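PDB 5EIK: trimeric intracellular cation channel type 1B.2 from Caenorhabditis elegans, which forms homotrimers that conduct potassium across intracellular membranes, binds phosphatidylinositol 4,5-bisphosphate and may supply counter-ion current during calcium release from intracellular stores. Local coordinates for residues K26-F31 with Q91-L96; D32-V37 with L124-L129; V37-S42 with L68-G73; L64-M69 with I100-V105. All coordinates share one frame; numbering follows the deposited sequence.

Contact 1 of 4, residues K26-F31 with Q91-L96. With DMU (decyl-beta-D-maltopyranoside), chain J; DMU (decyl-beta-D-maltopyranoside), chain K.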
# COMPACT_ATOMS: atom_id res chain seq x y z
N LYS A 26 -13.77 22.54 21.38
CA LYS A 26 -13.79 22.67 19.92
C LYS A 26 -12.33 22.62 19.46
O LYS A 26 -11.56 23.58 19.65
CB LYS A 26 -14.44 23.99 19.50
CG LYS A 26 -14.57 24.12 18.00
CD LYS A 26 -15.44 23.01 17.43
CE LYS A 26 -14.98 22.59 16.04
NZ LYS A 26 -13.65 21.91 16.07
N LEU A 27 -11.95 21.50 18.85
CA LEU A 27 -10.59 21.28 18.38
C LEU A 27 -10.09 22.26 17.33
O LEU A 27 -8.93 22.68 17.37
CB LEU A 27 -10.46 19.84 17.88
CG LEU A 27 -10.83 18.81 18.96
CD1 LEU A 27 -10.59 17.42 18.43
CD2 LEU A 27 -9.99 19.05 20.21
N TYR A 28 -10.96 22.62 16.40
CA TYR A 28 -10.58 23.57 15.36
C TYR A 28 -10.67 25.00 15.95
O TYR A 28 -11.64 25.35 16.62
CB TYR A 28 -11.53 23.45 14.17
CG TYR A 28 -11.18 24.35 13.02
CD1 TYR A 28 -10.23 23.97 12.06
CD2 TYR A 28 -11.77 25.61 12.89
CE1 TYR A 28 -9.90 24.81 11.00
CE2 TYR A 28 -11.44 26.45 11.84
CZ TYR A 28 -10.51 26.05 10.90
OH TYR A 28 -10.20 26.88 9.84
N PRO A 29 -9.64 25.83 15.70
CA PRO A 29 -8.45 25.51 14.92
C PRO A 29 -7.18 25.34 15.77
O PRO A 29 -6.15 24.91 15.27
CB PRO A 29 -8.33 26.72 14.00
CG PRO A 29 -8.64 27.84 14.98
CD PRO A 29 -9.82 27.29 15.79
N TYR A 30 -7.27 25.65 17.05
CA TYR A 30 -6.11 25.58 17.92
C TYR A 30 -5.56 24.21 18.28
O TYR A 30 -4.34 24.01 18.31
CB TYR A 30 -6.36 26.40 19.19
CG TYR A 30 -6.50 27.87 18.87
CD1 TYR A 30 -5.45 28.57 18.29
CD2 TYR A 30 -7.70 28.54 19.09
CE1 TYR A 30 -5.59 29.91 17.93
CE2 TYR A 30 -7.85 29.88 18.73
CZ TYR A 30 -6.79 30.56 18.15
OH TYR A 30 -6.92 31.88 17.78
N PHE A 31 -6.43 23.26 18.57
CA PHE A 31 -5.89 21.95 18.89
C PHE A 31 -5.38 21.32 17.60
O PHE A 31 -4.36 20.62 17.60
CB PHE A 31 -6.95 21.10 19.58
CG PHE A 31 -7.25 21.54 20.99
CD1 PHE A 31 -8.10 22.61 21.24
CD2 PHE A 31 -6.66 20.88 22.08
CE1 PHE A 31 -8.37 23.03 22.55
CE2 PHE A 31 -6.92 21.29 23.39
CZ PHE A 31 -7.78 22.36 23.62
N GLN A 91 -11.91 18.11 3.45
CA GLN A 91 -12.13 18.93 4.63
C GLN A 91 -11.31 20.17 4.34
O GLN A 91 -10.24 20.37 4.90
CB GLN A 91 -11.58 18.22 5.87
CG GLN A 91 -12.07 16.79 6.05
CD GLN A 91 -13.57 16.70 6.29
OE1 GLN A 91 -14.09 17.25 7.26
NE2 GLN A 91 -14.27 15.99 5.40
N HIS A 92 -11.84 21.00 3.44
CA HIS A 92 -11.19 22.22 3.00
C HIS A 92 -10.59 23.07 4.12
O HIS A 92 -9.41 23.43 4.06
CB HIS A 92 -12.17 23.05 2.17
CG HIS A 92 -12.70 22.30 0.98
ND1 HIS A 92 -13.55 21.23 1.09
CD2 HIS A 92 -12.46 22.45 -0.35
CE1 HIS A 92 -13.81 20.74 -0.11
NE2 HIS A 92 -13.16 21.46 -1.00
N ALA A 93 -11.38 23.38 5.13
CA ALA A 93 -10.88 24.17 6.25
C ALA A 93 -9.64 23.51 6.86
O ALA A 93 -8.63 24.19 7.11
CB ALA A 93 -11.97 24.33 7.32
N ASP A 94 -9.70 22.20 7.08
CA ASP A 94 -8.57 21.47 7.66
C ASP A 94 -7.33 21.54 6.78
O ASP A 94 -6.23 21.84 7.27
CB ASP A 94 -8.91 19.99 7.88
CG ASP A 94 -9.93 19.79 8.98
OD1 ASP A 94 -10.01 20.65 9.88
OD2 ASP A 94 -10.63 18.76 8.94
N ILE A 95 -7.50 21.25 5.50
CA ILE A 95 -6.38 21.27 4.57
C ILE A 95 -5.78 22.66 4.46
O ILE A 95 -4.56 22.81 4.36
CB ILE A 95 -6.81 20.79 3.17
CG1 ILE A 95 -7.39 19.39 3.27
CG2 ILE A 95 -5.62 20.79 2.22
CD1 ILE A 95 -6.46 18.40 3.94
N LEU A 96 -6.63 23.68 4.50
CA LEU A 96 -6.12 25.04 4.41
C LEU A 96 -5.29 25.36 5.65
O LEU A 96 -4.16 25.83 5.54
CB LEU A 96 -7.25 26.06 4.29
CG LEU A 96 -6.72 27.49 4.21
CD1 LEU A 96 -5.81 27.66 3.00
CD2 LEU A 96 -7.86 28.44 4.12
C1 DMU J . -11.03 32.07 1.94
C2 DMU J . -10.44 32.40 3.32
C3 DMU J . -10.95 31.40 4.39
C4 DMU J . -10.77 29.93 3.90
O5 DMU J . -11.42 29.72 2.63
C6 DMU J . -10.79 30.55 1.61
O7 DMU J . -10.23 31.62 5.56
O16 DMU J . -11.35 30.19 0.32
C18 DMU J . -10.43 30.52 -0.78
C19 DMU J . -8.96 30.22 -0.44
C22 DMU J . -8.32 29.45 -1.58
C25 DMU J . -6.81 29.41 -1.34
C28 DMU J . -6.11 28.95 -2.61
C31 DMU J . -4.66 29.40 -2.55
C34 DMU J . -3.76 28.17 -2.43
C37 DMU J . -2.33 28.56 -2.79
C40 DMU J . -1.62 27.34 -3.37
C43 DMU J . -1.02 27.72 -4.73
O49 DMU J . -10.37 32.92 0.97
O55 DMU J . -10.86 33.73 3.69
C57 DMU J . -11.34 28.93 4.93
O61 DMU J . -10.82 27.62 4.63
C5 DMU J . -10.22 32.67 7.82
C7 DMU J . -9.92 31.34 8.51
C8 DMU J . -11.28 30.52 8.73
C9 DMU J . -11.98 30.36 7.44
O1 DMU J . -12.13 31.57 6.71
C10 DMU J . -10.97 32.35 6.48
O2 DMU J . -10.91 29.35 9.23
O3 DMU J . -9.01 33.29 7.47
O4 DMU J . -9.30 31.50 9.75
C11 DMU J . -13.33 29.68 7.67
O6 DMU J . -13.96 29.42 6.43
C1 DMU K . -11.41 25.82 22.69
C2 DMU K . -12.86 26.28 23.00
C3 DMU K . -12.99 26.74 24.54
C4 DMU K . -11.83 27.64 24.91
O5 DMU K . -10.59 26.95 24.71
C6 DMU K . -10.37 26.81 23.29
O7 DMU K . -14.27 27.63 24.86
O16 DMU K . -9.05 26.30 23.06
C18 DMU K . -8.15 27.42 23.04
C19 DMU K . -6.73 26.90 22.81
C22 DMU K . -5.72 27.80 23.52
C25 DMU K . -4.70 26.91 24.23
C28 DMU K . -3.75 27.80 25.03
C31 DMU K . -2.54 26.99 25.50
C34 DMU K . -1.40 27.17 24.50
C37 DMU K . -0.05 26.91 25.19
C40 DMU K . 0.92 26.26 24.19
C43 DMU K . 1.71 27.35 23.46
O49 DMU K . -11.24 25.79 21.27
O55 DMU K . -13.73 25.17 22.71
C57 DMU K . -11.95 28.05 26.37
O61 DMU K . -11.02 29.10 26.66
C5 DMU K . -16.66 27.21 24.81
C7 DMU K . -17.07 27.88 26.13
C8 DMU K . -17.00 26.96 27.29
C9 DMU K . -15.59 26.35 27.39
O1 DMU K . -15.23 25.73 26.17
C10 DMU K . -15.28 26.58 24.97
O2 DMU K . -17.27 27.66 28.44
O3 DMU K . -16.65 28.09 23.75
O4 DMU K . -18.42 28.40 26.03
C11 DMU K . -15.45 25.37 28.56
O6 DMU K . -14.10 24.93 28.71
O HOH W 1 -9.08 26.83 7.67
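The phenol oxygen of Tyr28 reaches from just ahead of helix 30-47 toward the first turn of helix 92-107. O2 of one decyl maltoside lies at the ring edge, near its plane, 2.6 Å from Tyr28 OH, a probable hydrogen bond whose proton is not settled. A water donates to Ala93 O at 2.7 Å; its link to Tyr28 OH is too short to be trusted and remains doubtful. The direct contacts are looser: Tyr28 OH meets the methyl CB of Ala93 at 4.0 Å, and Asp94 OD1 approaches Tyr28 CD1 at 4.0 Å, with carboxylate and ring planes 53° apart. CG is anti to the backbone N (chi1 -177°), which carries the ring out to this helix, while CB of Pro29, after a cis peptide bond, rests 3.6 Å above the ring plane, over its centre. Replacing Tyr28 by alanine is likely to deprive sugar O2 of its phenol partner and open a gap beside the Ala93 methyl. A second maltoside is held by the backbone of Lys26: its N donates to O55 at 2.9 Å (164°) and its O accepts from O49 at 2.8 Å. A tyrosine followed by a cis-proline whose CB covers its ring thus takes part in a surface contact between what are probably the lumenal ends of transmembrane helices 1 and 3.

Contact 2 of 4, residues D32-V37 with L124-L129. With DMU (decyl-beta-D-maltopyranoside), chain K.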
# COMPACT_ATOMS: atom_id res chain seq x y z
N ASP A 32 -6.06 21.60 16.49
CA ASP A 32 -5.64 21.07 15.18
C ASP A 32 -4.29 21.65 14.77
O ASP A 32 -3.39 20.91 14.35
CB ASP A 32 -6.69 21.39 14.10
CG ASP A 32 -7.95 20.54 14.24
OD1 ASP A 32 -7.90 19.50 14.93
OD2 ASP A 32 -8.98 20.90 13.65
N ALA A 33 -4.16 22.97 14.89
CA ALA A 33 -2.92 23.65 14.53
C ALA A 33 -1.74 23.09 15.35
O ALA A 33 -0.63 22.96 14.83
CB ALA A 33 -3.07 25.15 14.76
N ALA A 34 -1.98 22.78 16.62
CA ALA A 34 -0.93 22.23 17.47
C ALA A 34 -0.43 20.93 16.86
O ALA A 34 0.77 20.68 16.77
CB ALA A 34 -1.45 21.99 18.89
N HIS A 35 -1.38 20.08 16.45
CA HIS A 35 -1.03 18.81 15.83
C HIS A 35 -0.27 19.06 14.51
O HIS A 35 0.76 18.44 14.26
CB HIS A 35 -2.30 17.99 15.58
CG HIS A 35 -2.09 16.80 14.69
ND1 HIS A 35 -1.30 15.73 15.06
CD2 HIS A 35 -2.54 16.53 13.44
CE1 HIS A 35 -1.28 14.86 14.07
NE2 HIS A 35 -2.01 15.32 13.08
N TYR A 36 -0.76 19.97 13.68
CA TYR A 36 -0.09 20.27 12.42
C TYR A 36 1.33 20.78 12.65
O TYR A 36 2.27 20.34 11.98
CB TYR A 36 -0.85 21.32 11.60
CG TYR A 36 -2.26 20.94 11.26
CD1 TYR A 36 -2.59 19.61 10.95
CD2 TYR A 36 -3.27 21.89 11.26
CE1 TYR A 36 -3.90 19.26 10.65
CE2 TYR A 36 -4.59 21.55 10.96
CZ TYR A 36 -4.89 20.24 10.66
OH TYR A 36 -6.20 19.91 10.39
N VAL A 37 1.48 21.70 13.61
CA VAL A 37 2.80 22.24 13.93
C VAL A 37 3.76 21.14 14.33
O VAL A 37 4.86 21.05 13.79
CB VAL A 37 2.73 23.29 15.06
CG1 VAL A 37 4.14 23.72 15.46
CG2 VAL A 37 1.96 24.50 14.60
N LEU A 124 6.07 22.00 24.67
CA LEU A 124 5.39 21.25 25.72
C LEU A 124 3.90 21.58 25.73
O LEU A 124 3.06 20.69 25.92
CB LEU A 124 6.02 21.59 27.07
CG LEU A 124 5.71 20.65 28.23
CD1 LEU A 124 7.00 20.36 28.99
CD2 LEU A 124 4.66 21.26 29.14
N GLY A 125 3.57 22.85 25.52
CA GLY A 125 2.18 23.24 25.50
C GLY A 125 1.48 22.65 24.29
O GLY A 125 0.34 22.20 24.37
N LEU A 126 2.18 22.63 23.15
CA LEU A 126 1.62 22.08 21.93
C LEU A 126 1.35 20.59 22.09
O LEU A 126 0.33 20.08 21.65
CB LEU A 126 2.57 22.32 20.77
CG LEU A 126 2.80 23.79 20.43
CD1 LEU A 126 3.95 23.92 19.46
CD2 LEU A 126 1.53 24.39 19.85
N SER A 127 2.28 19.90 22.75
CA SER A 127 2.15 18.47 22.97
C SER A 127 0.90 18.13 23.76
O SER A 127 0.25 17.13 23.50
CB SER A 127 3.38 17.95 23.69
OG SER A 127 4.53 18.11 22.88
N VAL A 128 0.57 18.98 24.73
CA VAL A 128 -0.61 18.75 25.55
C VAL A 128 -1.84 18.84 24.67
O VAL A 128 -2.69 17.95 24.67
CB VAL A 128 -0.70 19.77 26.71
CG1 VAL A 128 -2.03 19.63 27.44
CG2 VAL A 128 0.44 19.52 27.70
N LEU A 129 -1.94 19.93 23.89
CA LEU A 129 -3.08 20.11 23.00
C LEU A 129 -3.18 18.95 22.01
O LEU A 129 -4.27 18.48 21.71
CB LEU A 129 -2.97 21.43 22.24
CG LEU A 129 -2.85 22.71 23.07
CD1 LEU A 129 -2.88 23.91 22.13
CD2 LEU A 129 -3.99 22.80 24.07
C1 DMU K . -11.41 25.82 22.69
C2 DMU K . -12.86 26.28 23.00
C3 DMU K . -12.99 26.74 24.54
C4 DMU K . -11.83 27.64 24.91
O5 DMU K . -10.59 26.95 24.71
C6 DMU K . -10.37 26.81 23.29
O7 DMU K . -14.27 27.63 24.86
O16 DMU K . -9.05 26.30 23.06
C18 DMU K . -8.15 27.42 23.04
C19 DMU K . -6.73 26.90 22.81
C22 DMU K . -5.72 27.80 23.52
C25 DMU K . -4.70 26.91 24.23
C28 DMU K . -3.75 27.80 25.03
C31 DMU K . -2.54 26.99 25.50
C34 DMU K . -1.40 27.17 24.50
C37 DMU K . -0.05 26.91 25.19
C40 DMU K . 0.92 26.26 24.19
C43 DMU K . 1.71 27.35 23.46
O49 DMU K . -11.24 25.79 21.27
O55 DMU K . -13.73 25.17 22.71
C57 DMU K . -11.95 28.05 26.37
O61 DMU K . -11.02 29.10 26.66
C5 DMU K . -16.66 27.21 24.81
C7 DMU K . -17.07 27.88 26.13
C8 DMU K . -17.00 26.96 27.29
C9 DMU K . -15.59 26.35 27.39
O1 DMU K . -15.23 25.73 26.17
C10 DMU K . -15.28 26.58 24.97
O2 DMU K . -17.27 27.66 28.44
O3 DMU K . -16.65 28.09 23.75
O4 DMU K . -18.42 28.40 26.03
C11 DMU K . -15.45 25.37 28.56
O6 DMU K . -14.10 24.93 28.71
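Ala34 and Leu126 bury the most surface here, and their CA atoms come within 5.1 Å of each other. The Ala34 methyl is small enough to let helix 32-37 lie close on helix 124-129: CB sits 3.8 Å from the backbone O of Leu126 and 3.7 Å from Leu129 CB, so it rests between two residues one turn apart. Leu126 adds its side chain around the same methyl. With CG anti to the carbonyl carbon (chi1 -64°), one branch, CD2, comes alongside Ala34 CB at 3.9 Å, while the other, CD1, meets CG1 of Val37 at 4.0 Å, the two side chains crossing at about a right angle. Val37, one turn on from Ala34, thus continues the apolar seam. Between these two segments the contact is purely apolar, with no hydrogen bond across it; the axes of the two short segments approach to 8.4 Å at a crossing angle of -118°. Beside the seam, the decyl tail of a detergent runs past Leu129, and its C40 lies 3.5 Å from Gly125 CA, a spot where a side chain would collide with it. Helix 30-47 also packs on helix 92-107, Val37 and Tyr36 both touching Val101, while Asp32 OD1 bonds Gln133 farther along helix 120-148. That helix turns its other side, through Ser127 and Val128, to helix 218-238.

Contact 3 of 4, residues V37-S42 with L68-G73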
# COMPACT_ATOMS: atom_id res chain seq x y z
N VAL A 37 1.48 21.70 13.61
CA VAL A 37 2.80 22.24 13.93
C VAL A 37 3.76 21.14 14.33
O VAL A 37 4.86 21.05 13.79
CB VAL A 37 2.73 23.29 15.06
CG1 VAL A 37 4.14 23.72 15.46
CG2 VAL A 37 1.96 24.50 14.60
N LEU A 38 3.36 20.30 15.27
CA LEU A 38 4.23 19.22 15.71
C LEU A 38 4.51 18.24 14.57
O LEU A 38 5.64 17.75 14.42
CB LEU A 38 3.60 18.50 16.91
CG LEU A 38 3.60 19.33 18.21
CD1 LEU A 38 2.86 18.60 19.34
CD2 LEU A 38 5.04 19.59 18.62
N THR A 39 3.51 17.95 13.74
CA THR A 39 3.71 17.05 12.62
C THR A 39 4.75 17.64 11.65
O THR A 39 5.65 16.92 11.18
CB THR A 39 2.37 16.80 11.85
OG1 THR A 39 1.44 16.14 12.71
CG2 THR A 39 2.61 15.95 10.61
N CYS A 40 4.64 18.93 11.35
CA CYS A 40 5.59 19.57 10.44
C CYS A 40 7.00 19.61 11.00
O CYS A 40 7.97 19.43 10.27
CB CYS A 40 5.13 20.99 10.09
SG CYS A 40 3.72 21.05 8.99
N LEU A 41 7.11 19.86 12.30
CA LEU A 41 8.40 19.89 12.94
C LEU A 41 9.04 18.52 12.79
O LEU A 41 10.25 18.40 12.58
CB LEU A 41 8.25 20.24 14.43
CG LEU A 41 7.68 21.63 14.71
CD1 LEU A 41 7.55 21.84 16.21
CD2 LEU A 41 8.59 22.67 14.09
N SER A 42 8.23 17.48 12.89
CA SER A 42 8.72 16.12 12.77
C SER A 42 9.24 15.87 11.36
O SER A 42 10.34 15.34 11.17
CB SER A 42 7.61 15.13 13.13
OG SER A 42 8.08 13.79 13.07
N LEU A 68 0.38 14.44 4.24
CA LEU A 68 0.20 13.01 4.46
C LEU A 68 0.35 12.64 5.93
O LEU A 68 -0.41 11.83 6.45
CB LEU A 68 1.18 12.18 3.63
CG LEU A 68 0.96 12.20 2.11
CD1 LEU A 68 1.67 11.02 1.49
CD2 LEU A 68 -0.53 12.14 1.80
N MET A 69 1.33 13.25 6.58
CA MET A 69 1.57 12.98 7.98
C MET A 69 0.53 13.67 8.86
O MET A 69 0.11 13.13 9.87
CB MET A 69 2.97 13.46 8.37
CG MET A 69 4.09 12.59 7.84
SD MET A 69 4.01 10.92 8.52
CE MET A 69 4.53 11.23 10.19
N SER A 70 0.11 14.86 8.46
CA SER A 70 -0.85 15.62 9.24
C SER A 70 -2.20 14.93 9.31
O SER A 70 -2.92 15.09 10.29
CB SER A 70 -1.03 17.02 8.65
OG SER A 70 0.10 17.83 8.96
N PHE A 71 -2.52 14.15 8.29
CA PHE A 71 -3.81 13.47 8.24
C PHE A 71 -3.65 11.95 8.12
O PHE A 71 -4.56 11.26 7.66
CB PHE A 71 -4.63 14.01 7.07
CG PHE A 71 -4.97 15.46 7.21
CD1 PHE A 71 -5.96 15.87 8.10
CD2 PHE A 71 -4.26 16.42 6.50
CE1 PHE A 71 -6.23 17.24 8.29
CE2 PHE A 71 -4.52 17.78 6.68
CZ PHE A 71 -5.51 18.19 7.57
N ALA A 72 -2.50 11.46 8.55
CA ALA A 72 -2.19 10.03 8.48
C ALA A 72 -3.29 9.12 9.01
O ALA A 72 -3.69 8.17 8.34
CB ALA A 72 -0.89 9.76 9.23
N GLY A 73 -3.77 9.42 10.21
CA GLY A 73 -4.81 8.62 10.83
C GLY A 73 -6.05 8.49 9.97
O GLY A 73 -6.66 7.42 9.91
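Met69 meets Thr39 through its CB, which stands only 3.4 Å from Thr39 CG2, tighter than usual van der Waals contact. Beyond that point the methionine chain bends at chi2 and chi3 and packs against Glu174 of helix 167-177. Ser70 follows and presents two polar atoms to the same methyl: its backbone N and its OG each lie 3.5 Å from Thr39 CG2. The threonine rotamer explains the choice of branch, since chi1 of -64° sets OG1 beside the backbone N and leaves CG2 anti to that N, facing Met69 and Ser70. Neither hydroxyl bonds across the contact. Thr39 OG1 is hydrogen-bonded to His35 O and Ser70 OG to Cys66 O, each on its own helix. Ser70 O is instead taken up by NE2 of His35, one turn before Thr39. Phe71 then leaves helical geometry (phi -122°, psi 24°), interrupting the second transmembrane helix, and its ring meets that of Tyr36 from helix 30-47. Ala72 restarts the helix and touches Val170 of helix 167-177. The contact therefore lies at the break in transmembrane helix 2, which, with the broken fifth helix, probably lines the pore as in other TRIC channels. Its chemistry is that of a buried methyl seated on a helix end: hydroxyls are satisfied locally, and the imidazole, rather than Thr39, supplies the polar link.

Contact 4 of 4, residues L64-M69 with I100-V105. With CPL (1-palmitoyl-2-linoleoyl-sn-glycero-3-phosphocholine), chain C.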
# COMPACT_ATOMS: atom_id res chain seq x y z
N LEU A 64 3.37 18.00 0.39
CA LEU A 64 2.73 16.70 0.37
C LEU A 64 3.16 15.84 1.55
O LEU A 64 2.34 15.20 2.20
CB LEU A 64 3.04 15.96 -0.94
CG LEU A 64 2.41 14.57 -1.03
CD1 LEU A 64 0.90 14.71 -0.97
CD2 LEU A 64 2.83 13.88 -2.30
N SER A 65 4.46 15.80 1.81
CA SER A 65 4.98 15.03 2.93
C SER A 65 4.30 15.45 4.23
O SER A 65 3.98 14.61 5.07
CB SER A 65 6.49 15.22 3.06
OG SER A 65 7.15 14.80 1.88
N CYS A 66 4.06 16.74 4.40
CA CYS A 66 3.43 17.21 5.62
C CYS A 66 1.93 16.94 5.68
O CYS A 66 1.39 16.64 6.74
CB CYS A 66 3.72 18.70 5.82
SG CYS A 66 5.43 19.03 6.33
N MET A 67 1.25 17.06 4.54
CA MET A 67 -0.18 16.80 4.55
C MET A 67 -0.43 15.31 4.84
O MET A 67 -1.34 14.97 5.60
CB MET A 67 -0.80 17.18 3.20
CG MET A 67 -0.78 18.67 2.91
SD MET A 67 -1.64 19.71 4.15
CE MET A 67 -0.25 20.17 5.24
N LEU A 68 0.38 14.44 4.24
CA LEU A 68 0.20 13.01 4.46
C LEU A 68 0.35 12.64 5.93
O LEU A 68 -0.41 11.83 6.45
CB LEU A 68 1.18 12.18 3.63
CG LEU A 68 0.96 12.20 2.11
CD1 LEU A 68 1.67 11.02 1.49
CD2 LEU A 68 -0.53 12.14 1.80
N MET A 69 1.33 13.25 6.58
CA MET A 69 1.57 12.98 7.98
C MET A 69 0.53 13.67 8.86
O MET A 69 0.11 13.13 9.87
CB MET A 69 2.97 13.46 8.37
CG MET A 69 4.09 12.59 7.84
SD MET A 69 4.01 10.92 8.52
CE MET A 69 4.53 11.23 10.19
N ILE A 100 -1.30 26.20 5.76
CA ILE A 100 -0.81 27.46 6.31
C ILE A 100 0.25 27.19 7.37
O ILE A 100 1.31 27.83 7.38
CB ILE A 100 -1.95 28.28 6.89
CG1 ILE A 100 -2.83 28.81 5.75
CG2 ILE A 100 -1.41 29.44 7.72
CD1 ILE A 100 -4.10 29.50 6.22
N VAL A 101 -0.03 26.24 8.26
CA VAL A 101 0.93 25.90 9.30
C VAL A 101 2.22 25.42 8.63
O VAL A 101 3.31 25.85 9.00
CB VAL A 101 0.39 24.79 10.23
CG1 VAL A 101 1.52 24.19 11.06
CG2 VAL A 101 -0.68 25.36 11.15
N TRP A 102 2.09 24.53 7.65
CA TRP A 102 3.25 24.01 6.93
C TRP A 102 4.05 25.15 6.30
O TRP A 102 5.28 25.17 6.38
CB TRP A 102 2.81 23.03 5.83
CG TRP A 102 3.86 22.84 4.77
CD1 TRP A 102 4.99 22.07 4.86
CD2 TRP A 102 3.93 23.51 3.51
NE1 TRP A 102 5.76 22.22 3.73
CE2 TRP A 102 5.14 23.10 2.89
CE3 TRP A 102 3.09 24.41 2.85
CZ2 TRP A 102 5.53 23.57 1.63
CZ3 TRP A 102 3.48 24.88 1.59
CH2 TRP A 102 4.69 24.46 1.00
N TYR A 103 3.36 26.09 5.68
CA TYR A 103 4.02 27.23 5.06
C TYR A 103 4.79 28.03 6.10
O TYR A 103 5.94 28.43 5.88
CB TYR A 103 3.02 28.16 4.38
CG TYR A 103 3.69 29.36 3.76
CD1 TYR A 103 4.37 29.25 2.56
CD2 TYR A 103 3.70 30.58 4.42
CE1 TYR A 103 5.06 30.34 2.02
CE2 TYR A 103 4.38 31.67 3.90
CZ TYR A 103 5.05 31.55 2.70
OH TYR A 103 5.71 32.63 2.16
N LEU A 104 4.15 28.27 7.24
CA LEU A 104 4.78 29.03 8.31
C LEU A 104 5.96 28.29 8.95
O LEU A 104 6.97 28.90 9.26
CB LEU A 104 3.75 29.36 9.40
CG LEU A 104 2.60 30.30 9.00
CD1 LEU A 104 1.67 30.49 10.18
CD2 LEU A 104 3.17 31.64 8.56
N VAL A 105 5.84 26.98 9.13
CA VAL A 105 6.92 26.22 9.74
C VAL A 105 8.17 26.17 8.87
O VAL A 105 9.29 26.25 9.37
CB VAL A 105 6.46 24.78 10.07
CG1 VAL A 105 7.64 23.92 10.44
CG2 VAL A 105 5.48 24.81 11.24
C1 CPL C . 2.09 30.87 -1.31
C2 CPL C . 1.45 31.33 0.07
C3 CPL C . 1.17 30.13 1.02
C4 CPL C . 5.74 28.68 -1.32
C5 CPL C . 6.98 28.73 -2.23
C6 CPL C . 8.74 29.59 -0.45
C7 CPL C . 9.30 27.88 -2.24
C8 CPL C . 8.73 29.71 -2.39
C11 CPL C . -1.03 28.83 1.38
C12 CPL C . -2.55 28.99 1.12
C13 CPL C . -3.04 30.46 0.98
C14 CPL C . -4.10 30.87 2.04
C15 CPL C . -4.98 32.09 1.65
C16 CPL C . -6.39 32.05 2.33
C17 CPL C . -6.37 32.03 3.86
C18 CPL C . -6.69 33.43 4.53
C19 CPL C . -5.78 33.85 5.77
C20 CPL C . -6.37 33.72 7.20
C21 CPL C . -5.94 32.47 8.00
C22 CPL C . -4.71 32.73 8.88
C23 CPL C . -4.68 32.08 10.24
C24 CPL C . -3.26 31.72 10.75
C25 CPL C . -3.23 30.37 11.47
C26 CPL C . -1.89 30.12 12.10
C31 CPL C . 2.00 33.72 1.17
C32 CPL C . 0.56 33.98 1.61
C33 CPL C . 0.47 35.11 2.70
C34 CPL C . -0.49 36.24 2.29
C35 CPL C . -1.84 36.25 3.06
C36 CPL C . -3.04 36.52 2.13
C37 CPL C . -4.22 37.22 2.81
C38 CPL C . -4.79 38.36 2.01
C39 CPL C . -5.02 39.57 2.94
C40 CPL C . -4.65 40.85 2.68
C41 CPL C . -4.84 41.56 1.34
C42 CPL C . -6.28 42.12 1.29
C43 CPL C . -7.18 41.76 0.34
C44 CPL C . -7.86 40.40 0.32
C45 CPL C . -7.54 39.54 -0.89
N CPL C . 8.29 28.64 -1.50
O2 CPL C . 2.37 32.34 0.67
O3 CPL C . -0.07 29.56 0.47
O11 CPL C . -0.61 28.10 2.34
O31 CPL C . 2.85 34.64 1.23
O1P CPL C . 2.34 28.05 -2.76
O2P CPL C . 4.09 29.71 -3.47
O3P CPL C . 3.15 29.83 -1.06
O4P CPL C . 4.64 27.86 -1.81
P CPL C . 3.54 28.89 -2.30
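Sulfur-aromatic contact joins Cys66 and Trp102. Cys66 SG lies 3.4 Å from Trp102 CD1 and 4.5 Å from the centroid of the five-membered ring, 71° off the ring normal, an oblique approach. With CG anti to the backbone N (chi1 160°), the indole reaches across from helix 92-107 and brings CD1 to the sulfur. Apolar contact adds Met67, whose bent chain brings its terminal CE to 4.2 Å from Trp102 CB. Trp63 and Tyr107 also meet the indole edge-to-face. Phosphatidylcholine lies along helix 92-107, with O4P near the Trp102 edge and its main contacts on Ile100 and Tyr103, both of its pocket. The glycerol ester oxygen O2 sits 3.4 Å above the Tyr103 ring plane, offset toward the rim, and Ile100 CD1 touches acyl carbon C21 at 3.9 Å. A serine in place of Tyr103 would probably leave the lipid's glycerol region without the aromatic face it lies on, freeing that part to shift. No hydrogen bond crosses between the two segments; the contact between them consists of sulfur, methyl and indole contacts, a buried join of transmembrane helices 2 and 3 with lipid packed alongside.

Overall arrangement
From the N terminus, residues 26-31 enter helix 30-47 and reach helix 92-107 in contact 1. Farther along the same helix, contact 2 closes the longest loop, out to helix 120-148, and crosses contact 1. Contact 3, on the next turns and sharing Val37 with contact 2, returns to the broken second transmembrane helix; its short loop falls within those of both earlier contacts. Contact 4 starts where contact 3 ends, sharing Leu68 and Met69, runs on to helix 92-107, crosses contact 1 and lies inside contact 2. Cys40 bridges contacts 3 and 4, touching Cys66 and Trp102. Together the four tie transmembrane helices 1 to 4 into one bundle around helix 30-47.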